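Local coordinates for protein UDP-N-acetylglucosamine 4-epimerase (Bacillus cereus, PDB 3M2P) that probably interconverts UDP-N-acetylglucosamine and its C4 epimer, as a nucleotide-binding member of the NAD(P)-dependent epimerase/dehydratase family, at residues Phe13-Ile22 with Tyr201-Ile210; Leu153-Ala161 with Gln215-Gly225. One frame throughout, in Å; residues are numbered along the deposited sequence.

Contact 1: Phe13-Ile22 with Tyr201-Ile210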
loop_
_atom_site.group_PDB
_atom_site.type_symbol
_atom_site.label_atom_id
_atom_site.label_comp_id
_atom_site.label_asym_id
_atom_site.label_seq_id
_atom_site.Cartn_x
_atom_site.Cartn_y
_atom_site.Cartn_z
ATOM N N PHE A 13 -4.517 -8.403 21.293
ATOM C CA PHE A 13 -4.999 -7.335 22.164
ATOM C C PHE A 13 -6.360 -6.829 21.696
ATOM O O PHE A 13 -7.332 -6.850 22.465
ATOM C CB PHE A 13 -3.977 -6.193 22.210
ATOM C CG PHE A 13 -4.443 -4.982 22.962
ATOM C CD1 PHE A 13 -4.619 -5.028 24.337
ATOM C CD2 PHE A 13 -4.685 -3.787 22.295
ATOM C CE1 PHE A 13 -5.054 -3.907 25.034
ATOM C CE2 PHE A 13 -5.119 -2.661 22.979
ATOM C CZ PHE A 13 -5.306 -2.720 24.350
ATOM N N LEU A 14 -6.426 -6.374 20.445
ATOM C CA LEU A 14 -7.704 -6.026 19.826
ATOM C C LEU A 14 -8.616 -7.241 19.863
ATOM O O LEU A 14 -9.739 -7.169 20.339
ATOM C CB LEU A 14 -7.510 -5.582 18.372
ATOM C CG LEU A 14 -8.455 -4.513 17.810
ATOM C CD1 LEU A 14 -8.654 -4.668 16.303
ATOM C CD2 LEU A 14 -9.796 -4.517 18.534
ATOM N N GLY A 15 -8.112 -8.359 19.361
ATOM C CA GLY A 15 -8.864 -9.599 19.299
ATOM C C GLY A 15 -9.724 -9.888 20.511
ATOM O O GLY A 15 -10.890 -10.229 20.364
ATOM N N GLN A 16 -9.158 -9.755 21.708
ATOM C CA GLN A 16 -9.889 -10.061 22.947
ATOM C C GLN A 16 -11.087 -9.138 23.212
ATOM O O GLN A 16 -12.126 -9.594 23.677
ATOM C CB GLN A 16 -8.938 -10.084 24.149
ATOM C CG GLN A 16 -7.920 -11.221 24.093
ATOM C CD GLN A 16 -7.072 -11.325 25.356
ATOM O OE1 GLN A 16 -6.121 -10.551 25.559
ATOM N NE2 GLN A 16 -7.405 -12.296 26.211
ATOM N N TYR A 17 -10.939 -7.849 22.918
ATOM C CA TYR A 17 -12.063 -6.918 22.942
ATOM C C TYR A 17 -13.140 -7.313 21.926
ATOM O O TYR A 17 -14.325 -7.328 22.251
ATOM C CB TYR A 17 -11.588 -5.499 22.649
ATOM C CG TYR A 17 -10.913 -4.824 23.815
ATOM C CD1 TYR A 17 -11.630 -4.027 24.682
ATOM C CD2 TYR A 17 -9.550 -4.981 24.049
ATOM C CE1 TYR A 17 -11.019 -3.408 25.746
ATOM C CE2 TYR A 17 -8.930 -4.360 25.115
ATOM C CZ TYR A 17 -9.672 -3.577 25.959
ATOM O OH TYR A 17 -9.080 -2.951 27.025
ATOM N N VAL A 18 -12.709 -7.627 20.704
ATOM C CA VAL A 18 -13.606 -7.997 19.607
ATOM C C VAL A 18 -14.345 -9.307 19.833
ATOM O O VAL A 18 -15.509 -9.432 19.479
ATOM C CB VAL A 18 -12.849 -8.114 18.267
ATOM C CG1 VAL A 18 -13.639 -8.969 17.273
ATOM C CG2 VAL A 18 -12.562 -6.736 17.698
ATOM N N VAL A 19 -13.651 -10.288 20.404
ATOM C CA VAL A 19 -14.235 -11.594 20.693
ATOM C C VAL A 19 -15.386 -11.464 21.676
ATOM O O VAL A 19 -16.443 -12.048 21.468
ATOM C CB VAL A 19 -13.181 -12.581 21.252
ATOM C CG1 VAL A 19 -13.838 -13.657 22.119
ATOM C CG2 VAL A 19 -12.375 -13.192 20.118
ATOM N N GLU A 20 -15.192 -10.691 22.740
ATOM C CA GLU A 20 -16.243 -10.556 23.741
ATOM C C GLU A 20 -17.413 -9.682 23.268
ATOM O O GLU A 20 -18.558 -9.912 23.654
ATOM C CB GLU A 20 -15.687 -10.090 25.091
ATOM C CG GLU A 20 -15.290 -8.645 25.156
ATOM C CD GLU A 20 -15.316 -8.138 26.584
ATOM O OE1 GLU A 20 -15.782 -8.918 27.449
ATOM O OE2 GLU A 20 -14.882 -6.979 26.840
ATOM N N SER A 21 -17.129 -8.692 22.425
ATOM C CA SER A 21 -18.184 -7.903 21.799
ATOM C C SER A 21 -19.103 -8.816 21.003
ATOM O O SER A 21 -20.319 -8.639 21.004
ATOM C CB SER A 21 -17.596 -6.834 20.879
ATOM O OG SER A 21 -17.027 -5.778 21.631
ATOM N N ILE A 22 -18.516 -9.795 20.326
ATOM C CA ILE A 22 -19.293 -10.758 19.572
ATOM C C ILE A 22 -20.187 -11.574 20.508
ATOM O O ILE A 22 -21.398 -11.662 20.297
ATOM C CB ILE A 22 -18.382 -11.664 18.722
ATOM C CG1 ILE A 22 -17.879 -10.890 17.502
ATOM C CG2 ILE A 22 -19.116 -12.929 18.275
ATOM C CD1 ILE A 22 -16.756 -11.576 16.755
ATOM N N TYR A 201 -10.390 4.011 21.714
ATOM C CA TYR A 201 -10.450 2.995 22.753
ATOM C C TYR A 201 -10.744 1.639 22.121
ATOM O O TYR A 201 -11.588 1.536 21.237
ATOM C CB TYR A 201 -11.520 3.384 23.776
ATOM C CG TYR A 201 -11.617 2.516 25.016
ATOM C CD1 TYR A 201 -10.547 1.757 25.456
ATOM C CD2 TYR A 201 -12.785 2.496 25.771
ATOM C CE1 TYR A 201 -10.653 0.978 26.594
ATOM C CE2 TYR A 201 -12.899 1.726 26.916
ATOM C CZ TYR A 201 -11.834 0.967 27.322
ATOM O OH TYR A 201 -11.966 0.190 28.454
ATOM N N ALA A 202 -10.024 0.609 22.557
ATOM C CA ALA A 202 -10.208 -0.734 22.027
ATOM C C ALA A 202 -11.669 -1.175 22.090
ATOM O O ALA A 202 -12.161 -1.823 21.174
ATOM C CB ALA A 202 -9.324 -1.724 22.768
ATOM N N LYS A 203 -12.368 -0.824 23.167
ATOM C CA LYS A 203 -13.772 -1.217 23.347
ATOM C C LYS A 203 -14.654 -0.633 22.239
ATOM O O LYS A 203 -15.557 -1.295 21.744
ATOM C CB LYS A 203 -14.255 -0.766 24.721
ATOM C CG LYS A 203 -15.094 -1.756 25.475
ATOM C CD LYS A 203 -14.518 -1.963 26.872
ATOM C CE LYS A 203 -15.551 -1.724 27.984
ATOM N NZ LYS A 203 -16.884 -2.380 27.745
ATOM N N ASP A 204 -14.363 0.603 21.844
ATOM C CA ASP A 204 -15.053 1.264 20.741
ATOM C C ASP A 204 -14.657 0.722 19.369
ATOM O O ASP A 204 -15.409 0.846 18.409
ATOM C CB ASP A 204 -14.765 2.763 20.769
ATOM C CG ASP A 204 -15.518 3.490 21.879
ATOM O OD1 ASP A 204 -16.651 3.068 22.228
ATOM O OD2 ASP A 204 -14.966 4.495 22.387
ATOM N N ALA A 205 -13.464 0.150 19.268
ATOM C CA ALA A 205 -13.023 -0.458 18.023
ATOM C C ALA A 205 -13.722 -1.802 17.820
ATOM O O ALA A 205 -14.142 -2.148 16.702
ATOM C CB ALA A 205 -11.516 -0.631 18.017
ATOM N N ALA A 206 -13.843 -2.558 18.908
ATOM C CA ALA A 206 -14.604 -3.793 18.883
ATOM C C ALA A 206 -16.064 -3.470 18.591
ATOM O O ALA A 206 -16.771 -4.282 17.998
ATOM C CB ALA A 206 -14.468 -4.528 20.189
ATOM N N LYS A 207 -16.510 -2.280 18.997
ATOM C CA LYS A 207 -17.883 -1.854 18.719
ATOM C C LYS A 207 -18.102 -1.669 17.227
ATOM O O LYS A 207 -19.084 -2.165 16.672
ATOM C CB LYS A 207 -18.248 -0.569 19.469
ATOM C CG LYS A 207 -19.666 -0.048 19.176
ATOM C CD LYS A 207 -20.032 1.086 20.120
ATOM C CE LYS A 207 -21.469 1.557 19.964
ATOM N NZ LYS A 207 -21.616 2.743 19.078
ATOM N N SER A 208 -17.182 -0.960 16.581
ATOM C CA SER A 208 -17.281 -0.707 15.151
ATOM C C SER A 208 -17.207 -2.010 14.338
ATOM O O SER A 208 -17.796 -2.113 13.261
ATOM C CB SER A 208 -16.202 0.282 14.702
ATOM O OG SER A 208 -14.906 -0.261 14.887
ATOM N N VAL A 209 -16.486 -3.003 14.850
ATOM C CA VAL A 209 -16.468 -4.315 14.203
ATOM C C VAL A 209 -17.886 -4.894 14.200
ATOM O O VAL A 209 -18.381 -5.372 13.178
ATOM C CB VAL A 209 -15.472 -5.298 14.879
ATOM C CG1 VAL A 209 -15.788 -6.720 14.492
ATOM C CG2 VAL A 209 -14.044 -4.964 14.496
ATOM N N ILE A 210 -18.542 -4.830 15.350
ATOM C CA ILE A 210 -19.899 -5.312 15.479
ATOM C C ILE A 210 -20.850 -4.620 14.479
ATOM O O ILE A 210 -21.623 -5.287 13.788
ATOM C CB ILE A 210 -20.396 -5.157 16.946
ATOM C CG1 ILE A 210 -19.525 -5.987 17.894
ATOM C CG2 ILE A 210 -21.867 -5.555 17.091
ATOM C CD1 ILE A 210 -19.529 -7.470 17.590
#
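The Tyr-17 ring lays one face over the Ala-202 methyl where two helices of the Rossmann-type domain cross. Helix 13-24 follows a glycine-rich turn resembling the TGxxGxxG dinucleotide-binding motif, whose last glycine, Gly-15, lies in the helix. Phe-13 and Leu-14 at its start bind UDP. The axes of 13-22 and 202-210 approach to 8.3 Å and cross at -53°. The small side chain of Ala-206 fits this closeness: its CA lies 4.4 Å from CA of Val-18. The tight part runs along Ala-202, Ala-206 and Ile-210. Ala-202 CB sits 3.4 Å from the centroid of the Tyr-17 ring, 7° off its normal, a CH-pi contact. The Tyr-17 ring reaches this methyl because its CG is anti to the carbonyl carbon (chi1 -77°). Ala-206 CB packs against Tyr-17 CB and Val-18 CG2. The side chains of Val-18 and Val-209 cross at about a right angle, CG2 to CG2. Ile-210 CD1 lies 3.8 Å from Ile-22 CG1.

The flank with Glu-20 and Lys-203 is looser and partly exposed. Lys-203 bends so that its CD comes in plane to the Tyr-17 ring edge, 3.9 Å from CE1. Its NZ stays 5.1 Å from Glu-20 OE2. The hydroxyl of Tyr-17 is hydrogen-bonded to Phe-166 N. No hydrogen bond joins the two segments. Ser-21 OG turns back to Tyr-17 O at 3.2 Å, while Ser-21 N reaches that oxygen from the opposite face of its plane.

Contact 2: Leu153-Ala161 with Gln215-Gly225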
loop_
_atom_site.group_PDB
_atom_site.type_symbol
_atom_site.label_atom_id
_atom_site.label_comp_id
_atom_site.label_asym_id
_atom_site.label_seq_id
_atom_site.Cartn_x
_atom_site.Cartn_y
_atom_site.Cartn_z
ATOM N N LEU A 153 -17.291 -11.085 -2.730
ATOM C CA LEU A 153 -17.008 -11.162 -1.311
ATOM C C LEU A 153 -17.357 -9.795 -0.727
ATOM O O LEU A 153 -17.325 -8.800 -1.447
ATOM C CB LEU A 153 -15.542 -11.509 -1.102
ATOM C CG LEU A 153 -15.365 -12.711 -0.178
ATOM C CD1 LEU A 153 -15.999 -13.937 -0.816
ATOM C CD2 LEU A 153 -13.901 -12.940 0.159
ATOM N N CYS A 154 -17.718 -9.719 0.550
ATOM C CA CYS A 154 -18.167 -8.425 1.077
ATOM C C CYS A 154 -17.265 -7.851 2.165
ATOM O O CYS A 154 -17.648 -7.772 3.333
ATOM C CB CYS A 154 -19.615 -8.501 1.557
ATOM S SG CYS A 154 -20.824 -8.755 0.228
ATOM N N ILE A 155 -16.079 -7.413 1.757
ATOM C CA ILE A 155 -15.048 -7.007 2.693
ATOM C C ILE A 155 -15.100 -5.516 3.056
ATOM O O ILE A 155 -14.991 -4.642 2.197
ATOM C CB ILE A 155 -13.638 -7.379 2.167
ATOM C CG1 ILE A 155 -13.459 -8.899 2.107
ATOM C CG2 ILE A 155 -12.569 -6.760 3.039
ATOM C CD1 ILE A 155 -12.329 -9.343 1.200
ATOM N N LYS A 156 -15.257 -5.250 4.350
ATOM C CA LYS A 156 -15.240 -3.903 4.892
ATOM C C LYS A 156 -13.914 -3.613 5.602
ATOM O O LYS A 156 -13.671 -4.116 6.697
ATOM C CB LYS A 156 -16.399 -3.726 5.869
ATOM C CG LYS A 156 -17.741 -3.497 5.196
ATOM C CD LYS A 156 -18.883 -4.053 6.025
ATOM C CE LYS A 156 -18.509 -5.412 6.570
ATOM N NZ LYS A 156 -19.559 -6.409 6.235
ATOM N N ASN A 157 -13.066 -2.803 4.966
ATOM C CA ASN A 157 -11.799 -2.364 5.540
ATOM C C ASN A 157 -11.985 -1.232 6.549
ATOM O O ASN A 157 -12.537 -0.179 6.220
ATOM C CB ASN A 157 -10.869 -1.886 4.432
ATOM C CG ASN A 157 -10.503 -2.983 3.472
ATOM O OD1 ASN A 157 -10.451 -2.773 2.263
ATOM N ND2 ASN A 157 -10.241 -4.163 4.003
ATOM N N LEU A 158 -11.512 -1.444 7.770
ATOM C CA LEU A 158 -11.649 -0.459 8.833
ATOM C C LEU A 158 -10.311 0.186 9.169
ATOM O O LEU A 158 -9.477 -0.429 9.825
ATOM C CB LEU A 158 -12.191 -1.131 10.096
ATOM C CG LEU A 158 -13.536 -1.842 10.004
ATOM C CD1 LEU A 158 -13.938 -2.394 11.357
ATOM C CD2 LEU A 158 -14.576 -0.883 9.479
ATOM N N ARG A 159 -10.099 1.419 8.735
ATOM C CA ARG A 159 -8.881 2.135 9.115
ATOM C C ARG A 159 -8.947 2.693 10.549
ATOM O O ARG A 159 -9.303 3.851 10.753
ATOM C CB ARG A 159 -8.566 3.240 8.107
ATOM C CG ARG A 159 -8.247 2.702 6.744
ATOM C CD ARG A 159 -8.074 3.791 5.727
ATOM N NE ARG A 159 -7.577 3.251 4.465
ATOM C CZ ARG A 159 -7.693 3.863 3.289
ATOM N NH1 ARG A 159 -8.303 5.042 3.203
ATOM N NH2 ARG A 159 -7.197 3.303 2.192
ATOM N N PHE A 160 -8.598 1.857 11.530
ATOM C CA PHE A 160 -8.578 2.245 12.942
ATOM C C PHE A 160 -7.610 3.376 13.250
ATOM O O PHE A 160 -6.509 3.424 12.709
ATOM C CB PHE A 160 -8.213 1.051 13.829
ATOM C CG PHE A 160 -9.230 -0.040 13.818
ATOM C CD1 PHE A 160 -10.520 0.195 14.261
ATOM C CD2 PHE A 160 -8.900 -1.302 13.366
ATOM C CE1 PHE A 160 -11.453 -0.794 14.244
ATOM C CE2 PHE A 160 -9.829 -2.299 13.349
ATOM C CZ PHE A 160 -11.111 -2.045 13.781
ATOM N N ALA A 161 -8.030 4.280 14.132
ATOM C CA ALA A 161 -7.132 5.288 14.685
ATOM C C ALA A 161 -6.237 4.580 15.692
ATOM O O ALA A 161 -6.296 3.365 15.813
ATOM C CB ALA A 161 -7.917 6.421 15.348
ATOM N N GLN A 215 -23.743 -4.707 8.428
ATOM C CA GLN A 215 -23.943 -4.453 7.006
ATOM C C GLN A 215 -23.319 -5.576 6.187
ATOM O O GLN A 215 -22.347 -5.367 5.463
ATOM C CB GLN A 215 -23.358 -3.103 6.591
ATOM C CG GLN A 215 -23.730 -1.951 7.506
ATOM C CD GLN A 215 -25.220 -1.735 7.620
ATOM O OE1 GLN A 215 -25.963 -1.921 6.661
ATOM N NE2 GLN A 215 -25.666 -1.330 8.797
ATOM N N GLU A 216 -23.910 -6.763 6.287
ATOM C CA GLU A 216 -23.298 -7.962 5.752
ATOM C C GLU A 216 -23.054 -7.952 4.246
ATOM O O GLU A 216 -22.233 -8.721 3.740
ATOM C CB GLU A 216 -24.092 -9.189 6.172
ATOM C CG GLU A 216 -25.483 -9.262 5.631
ATOM C CD GLU A 216 -26.260 -10.396 6.278
ATOM O OE1 GLU A 216 -25.823 -10.866 7.359
ATOM O OE2 GLU A 216 -27.297 -10.817 5.714
ATOM N N LYS A 217 -23.751 -7.086 3.526
ATOM C CA LYS A 217 -23.556 -7.001 2.081
ATOM C C LYS A 217 -22.789 -5.750 1.670
ATOM O O LYS A 217 -22.489 -5.563 0.488
ATOM C CB LYS A 217 -24.893 -7.073 1.343
ATOM C CG LYS A 217 -25.286 -8.466 0.895
ATOM C CD LYS A 217 -25.704 -9.348 2.054
ATOM C CE LYS A 217 -26.265 -10.677 1.554
ATOM N NZ LYS A 217 -27.149 -11.338 2.571
ATOM N N VAL A 218 -22.482 -4.896 2.645
ATOM C CA VAL A 218 -21.668 -3.707 2.402
ATOM C C VAL A 218 -20.207 -4.100 2.160
ATOM O O VAL A 218 -19.677 -5.009 2.809
ATOM C CB VAL A 218 -21.760 -2.692 3.580
ATOM C CG1 VAL A 218 -20.577 -1.742 3.581
ATOM C CG2 VAL A 218 -23.037 -1.902 3.499
ATOM N N SER A 219 -19.569 -3.432 1.207
ATOM C CA SER A 219 -18.147 -3.606 1.001
ATOM C C SER A 219 -17.561 -2.252 0.674
ATOM O O SER A 219 -18.073 -1.551 -0.204
ATOM C CB SER A 219 -17.855 -4.626 -0.108
ATOM O OG SER A 219 -18.058 -4.100 -1.412
ATOM N N GLY A 220 -16.506 -1.885 1.400
ATOM C CA GLY A 220 -15.810 -0.624 1.213
ATOM C C GLY A 220 -14.721 -0.315 2.244
ATOM O O GLY A 220 -14.184 -1.198 2.913
ATOM N N THR A 221 -14.394 0.965 2.377
ATOM C CA THR A 221 -13.371 1.378 3.327
ATOM C C THR A 221 -13.779 2.555 4.240
ATOM O O THR A 221 -14.200 3.615 3.775
ATOM C CB THR A 221 -12.064 1.626 2.596
ATOM O OG1 THR A 221 -11.685 0.399 1.969
ATOM C CG2 THR A 221 -10.972 2.044 3.560
ATOM N N PHE A 222 -13.656 2.344 5.546
ATOM C CA PHE A 222 -14.114 3.322 6.515
ATOM C C PHE A 222 -13.049 3.723 7.555
ATOM O O PHE A 222 -12.340 2.865 8.077
ATOM C CB PHE A 222 -15.340 2.777 7.236
ATOM C CG PHE A 222 -16.356 2.154 6.324
ATOM C CD1 PHE A 222 -16.288 0.811 6.006
ATOM C CD2 PHE A 222 -17.398 2.901 5.813
ATOM C CE1 PHE A 222 -17.221 0.241 5.191
ATOM C CE2 PHE A 222 -18.339 2.329 4.984
ATOM C CZ PHE A 222 -18.254 1.005 4.680
ATOM N N ASN A 223 -12.945 5.022 7.852
ATOM C CA ASN A 223 -12.133 5.482 8.972
ATOM C C ASN A 223 -12.904 5.191 10.243
ATOM O O ASN A 223 -14.068 5.571 10.357
ATOM C CB ASN A 223 -11.886 6.992 8.910
ATOM C CG ASN A 223 -11.054 7.411 7.724
ATOM O OD1 ASN A 223 -11.036 8.585 7.349
ATOM N ND2 ASN A 223 -10.359 6.464 7.125
ATOM N N ILE A 224 -12.278 4.521 11.199
ATOM C CA ILE A 224 -12.891 4.385 12.513
ATOM C C ILE A 224 -12.098 5.173 13.556
ATOM O O ILE A 224 -11.257 4.619 14.264
ATOM C CB ILE A 224 -13.043 2.915 12.970
ATOM C CG1 ILE A 224 -13.705 2.058 11.885
ATOM C CG2 ILE A 224 -13.842 2.862 14.260
ATOM C CD1 ILE A 224 -15.175 2.357 11.637
ATOM N N GLY A 225 -12.370 6.475 13.632
ATOM C CA GLY A 225 -11.770 7.341 14.631
ATOM C C GLY A 225 -12.690 7.590 15.813
ATOM O O GLY A 225 -13.850 7.183 15.809
#
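Leu-158 and Ile-224 mesh on one face of two paired parallel strands. The Leu-158 CD2 methyl is the bump. It fits the notch between Ile-224, 3.9 Å away at CG1, and CD1 of the Phe-222 ring. Phe-160 lies alongside Ile-224 and points the same way, with its CD1 against Ile-224 CB. At the other end, Gly-220 presents no side chain on this face. There Lys-156 bends at chi2, chi3 and chi4 into a seat made by the turn and the Phe-222 ring. Its CG touches the ring edge, 3.8 Å from CE1, and also Val-218 CG1. Its NZ donates to Gln-215 O at 3.1 Å, from above the carbonyl plane. Val-218 N reaches that oxygen from the opposite face, closing a type I turn.

On the other face, Thr-221 CG2 is the bump and the flat Arg-159 guanidinium its seat, 3.7 Å below. The extended Arg-159 chain continues to a salt bridge with Glu-141. Between the faces runs a ladder of backbone bonds. The straightest is Phe-222 N to Asn-157 O, at 172°. Strand 154-164 also pairs with strands 103-109 and 197-201, so this parallel ladder belongs to the central sheet of the Rossmann-type domain.

How the contacts relate
Contact 1 packs two helices; contact 2 pairs two strands of the sheet on which both helices pack. Their centres are 14 Å apart. Helix 202-212 is followed in the chain by strand 220-224, and the segments of the two contacts alternate along the sequence. They meet mainly round Phe-160: its CE1 lies 3.8 Å from Ala-205 CB, and its CE2 lies 4.0 Å from Leu-14 CD1. Ser-208 OG also packs 3.4 Å from Ile-224 CG2. Leu-14 belongs to the UDP site, so Phe-160 lies next to one of its residues; no direct role in binding follows. Phe-13, also in the site, is about 10 Å from Phe-160 between side chains. No UDP is bound to this chain.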